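Local coordinates for glycosyl hydrolase family 2, TIM barrel domain protein (Parabacteroides merdae ATCC 43184, PDB 6DXU) that probably hydrolyses beta-glucuronides, as a glycoside hydrolase family 2 beta-glucuronidase of a human gut bacterium, at residues 228-233 and 259-264. Residues are numbered along the deposited sequence; the frame is centred on the assembly and turned at random.
Sequences FYNPED and ILPLGD
Phe228 and Pro261 meet at one end of the beta-sandwich domain of this family 2 glycoside hydrolase, where strand 219-229 ends and the antiparallel strand 263-273 sets out from a turn. Pro261, the centre of an inverse gamma turn, sets CA over the middle of the Phe228 ring and CB over the same face, 3.9 Å from the centroid and 18° off the normal, a CH-pi contact. With CG anti to the carbonyl carbon (chi1 -74°), the ring is directed against the gamma turn, and Phe204, Val202 and Val239 pack around it. An alanine in place of Phe228 would probably leave Pro261 without its aromatic partner and open a gap where the ring now lies. The backbone N of Phe228 donates a fairly straight bond to Gly263 O (2.8 Å), while a water bridges Phe228 O and Gly263 N.

Asn230 begins a type I turn that ends at Asp233. With CG anti to the backbone N (chi1 -177°), its amide extends to the gamma turn, and ND2 donates to Pro261 O at 2.9 Å from above the carbonyl plane, a bent bond; ND2 also bonds to Ile234 O, so two carbonyls hold the amide. Asp233 forms salt bridges to Arg235 and to Arg446 of a neighbouring subunit, and a hydrogen bond to Ser443 of that subunit. Leu262 CD1 lies alongside the Asn230 side chain, 3.9 Å from ND2.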
ATOM      1  N   PHE D 228       1.826  21.045 -26.711  1.00 21.85           N
ATOM      2  CA  PHE D 228       1.540  20.040 -27.728  1.00 19.22           C
ATOM      3  C   PHE D 228       1.285  18.680 -27.107  1.00 27.27           C
ATOM      4  O   PHE D 228       1.875  18.320 -26.086  1.00 25.28           O
ATOM      5  CB  PHE D 228       2.698  19.922 -28.718  1.00 20.68           C
ATOM      6  CG  PHE D 228       2.774  21.070 -29.676  1.00 19.09           C
ATOM      7  CD1 PHE D 228       2.047  21.047 -30.856  1.00 21.06           C
ATOM      8  CD2 PHE D 228       3.559  22.179 -29.386  1.00 20.37           C
ATOM      9  CE1 PHE D 228       2.103  22.107 -31.734  1.00 25.33           C
ATOM     10  CE2 PHE D 228       3.624  23.239 -30.264  1.00 22.16           C
ATOM     11  CZ  PHE D 228       2.889  23.203 -31.437  1.00 24.34           C
ATOM     12  N   TYR D 229       0.407  17.915 -27.751  1.00 24.68           N
ATOM     13  CA  TYR D 229       0.225  16.503 -27.451  1.00 23.52           C
ATOM     14  C   TYR D 229       0.847  15.734 -28.607  1.00 24.78           C
ATOM     15  O   TYR D 229       0.388  15.840 -29.747  1.00 22.19           O
ATOM     16  CB  TYR D 229      -1.252  16.159 -27.258  1.00 25.43           C
ATOM     17  CG  TYR D 229      -1.446  14.761 -26.721  1.00 25.71           C
ATOM     18  CD1 TYR D 229      -0.779  14.344 -25.570  1.00 28.48           C
ATOM     19  CD2 TYR D 229      -2.282  13.859 -27.357  1.00 23.79           C
ATOM     20  CE1 TYR D 229      -0.945  13.054 -25.068  1.00 29.31           C
ATOM     21  CE2 TYR D 229      -2.464  12.575 -26.861  1.00 25.53           C
ATOM     22  CZ  TYR D 229      -1.790  12.176 -25.717  1.00 30.11           C
ATOM     23  OH  TYR D 229      -1.957  10.895 -25.225  1.00 29.20           O
ATOM     24  N   ASN D 230       1.924  15.010 -28.323  1.00 20.58           N
ATOM     25  CA  ASN D 230       2.765  14.435 -29.367  1.00 23.07           C
ATOM     26  C   ASN D 230       3.309  13.083 -28.899  1.00 23.51           C
ATOM     27  O   ASN D 230       4.529  12.911 -28.741  1.00 19.18           O
ATOM     28  CB  ASN D 230       3.889  15.422 -29.710  1.00 21.72           C
ATOM     29  CG  ASN D 230       4.782  14.950 -30.844  1.00 23.64           C
ATOM     30  OD1 ASN D 230       4.520  13.938 -31.501  1.00 21.44           O
ATOM     31  ND2 ASN D 230       5.863  15.696 -31.077  1.00 23.26           N
ATOM     32  N   PRO D 231       2.435  12.095 -28.682  1.00 23.48           N
ATOM     33  CA  PRO D 231       2.903  10.800 -28.157  1.00 27.82           C
ATOM     34  C   PRO D 231       3.793  10.030 -29.122  1.00 31.98           C
ATOM     35  O   PRO D 231       4.532   9.149 -28.669  1.00 28.48           O
ATOM     36  CB  PRO D 231       1.597  10.036 -27.862  1.00 28.00           C
ATOM     37  CG  PRO D 231       0.562  10.684 -28.738  1.00 27.41           C
ATOM     38  CD  PRO D 231       0.968  12.134 -28.862  1.00 23.80           C
ATOM     39  N   GLU D 232       3.742  10.312 -30.426  1.00 27.99           N
ATOM     40  CA  GLU D 232       4.605   9.639 -31.390  1.00 26.21           C
ATOM     41  C   GLU D 232       5.956  10.307 -31.557  1.00 24.20           C
ATOM     42  O   GLU D 232       6.768   9.812 -32.342  1.00 27.79           O
ATOM     43  CB  GLU D 232       3.946   9.547 -32.770  1.00 31.33           C
ATOM     44  CG  GLU D 232       2.703   8.697 -32.815  1.00 37.37           C
ATOM     45  CD  GLU D 232       2.973   7.218 -32.576  1.00 43.91           C
ATOM     46  OE1 GLU D 232       4.126   6.753 -32.775  1.00 42.41           O
ATOM     47  OE2 GLU D 232       2.015   6.515 -32.195  1.00 43.87           O
ATOM     48  N   ASP D 233       6.211  11.411 -30.859  1.00 23.33           N
ATOM     49  CA  ASP D 233       7.524  12.066 -30.883  1.00 22.21           C
ATOM     50  C   ASP D 233       7.900  12.547 -32.289  1.00 26.17           C
ATOM     51  O   ASP D 233       9.056  12.461 -32.711  1.00 21.74           O
ATOM     52  CB  ASP D 233       8.593  11.127 -30.302  1.00 23.26           C
ATOM     53  CG  ASP D 233       9.947  11.784 -30.170  1.00 25.31           C
ATOM     54  OD1 ASP D 233      10.956  11.139 -30.548  1.00 29.35           O
ATOM     55  OD2 ASP D 233       9.999  12.957 -29.728  1.00 25.52           O
ATOM     56  N   ILE D 259       8.933  23.937 -36.491  1.00 25.13           N
ATOM     57  CA  ILE D 259       8.966  24.069 -35.042  1.00 29.63           C
ATOM     58  C   ILE D 259       8.957  22.678 -34.411  1.00 25.23           C
ATOM     59  O   ILE D 259       8.511  21.700 -35.016  1.00 23.90           O
ATOM     60  CB  ILE D 259       7.774  24.923 -34.572  1.00 25.61           C
ATOM     61  CG1 ILE D 259       7.922  25.346 -33.114  1.00 33.48           C
ATOM     62  CG2 ILE D 259       6.483  24.173 -34.755  1.00 28.28           C
ATOM     63  CD1 ILE D 259       6.707  26.105 -32.599  1.00 36.74           C
ATOM     64  N   LEU D 260       9.486  22.582 -33.184  1.00 24.62           N
ATOM     65  CA  LEU D 260       9.414  21.334 -32.423  1.00 22.64           C
ATOM     66  C   LEU D 260       8.051  21.249 -31.745  1.00 19.00           C
ATOM     67  O   LEU D 260       7.781  21.999 -30.801  1.00 19.17           O
ATOM     68  CB  LEU D 260      10.543  21.261 -31.392  1.00 23.38           C
ATOM     69  CG  LEU D 260      10.462  20.195 -30.292  1.00 22.90           C
ATOM     70  CD1 LEU D 260      10.468  18.810 -30.894  1.00 22.25           C
ATOM     71  CD2 LEU D 260      11.640  20.375 -29.347  1.00 23.75           C
ATOM     72  N   PRO D 261       7.161  20.369 -32.201  1.00 19.13           N
ATOM     73  CA  PRO D 261       5.801  20.315 -31.638  1.00 21.47           C
ATOM     74  C   PRO D 261       5.737  19.403 -30.413  1.00 20.10           C
ATOM     75  O   PRO D 261       5.061  18.360 -30.410  1.00 20.72           O
ATOM     76  CB  PRO D 261       4.988  19.767 -32.815  1.00 21.59           C
ATOM     77  CG  PRO D 261       5.954  18.792 -33.462  1.00 22.31           C
ATOM     78  CD  PRO D 261       7.338  19.394 -33.291  1.00 21.25           C
ATOM     79  N   LEU D 262       6.454  19.797 -29.356  1.00 18.61           N
ATOM     80  CA  LEU D 262       6.621  18.967 -28.164  1.00 19.88           C
ATOM     81  C   LEU D 262       6.598  19.869 -26.937  1.00 22.54           C
ATOM     82  O   LEU D 262       7.355  20.840 -26.872  1.00 18.70           O
ATOM     83  CB  LEU D 262       7.945  18.192 -28.231  1.00 18.93           C
ATOM     84  CG  LEU D 262       8.201  17.080 -27.200  1.00 21.20           C
ATOM     85  CD1 LEU D 262       7.258  15.906 -27.432  1.00 20.70           C
ATOM     86  CD2 LEU D 262       9.647  16.645 -27.293  1.00 22.17           C
ATOM     87  N   GLY D 263       5.750  19.548 -25.959  1.00 21.31           N
ATOM     88  CA  GLY D 263       5.723  20.388 -24.770  1.00 21.24           C
ATOM     89  C   GLY D 263       5.210  21.799 -25.044  1.00 24.26           C
ATOM     90  O   GLY D 263       4.384  22.030 -25.932  1.00 21.27           O
ATOM     91  N   ASP D 264       5.740  22.765 -24.289  1.00 22.67           N
ATOM     92  CA  ASP D 264       5.272  24.147 -24.364  1.00 24.68           C
ATOM     93  C   ASP D 264       5.957  24.913 -25.486  1.00 22.41           C
ATOM     94  O   ASP D 264       7.153  24.752 -25.717  1.00 23.51           O
ATOM     95  CB  ASP D 264       5.558  24.912 -23.072  1.00 25.25           C
ATOM     96  CG  ASP D 264       4.897  24.317 -21.862  1.00 31.05           C
ATOM     97  OD1 ASP D 264       3.954  23.521 -22.011  1.00 29.24           O
ATOM     98  OD2 ASP D 264       5.314  24.707 -20.750  1.00 29.48           O
TER
HETATM   99  O   HOH W   1       4.280  17.115 -26.250  1.00 32.41           O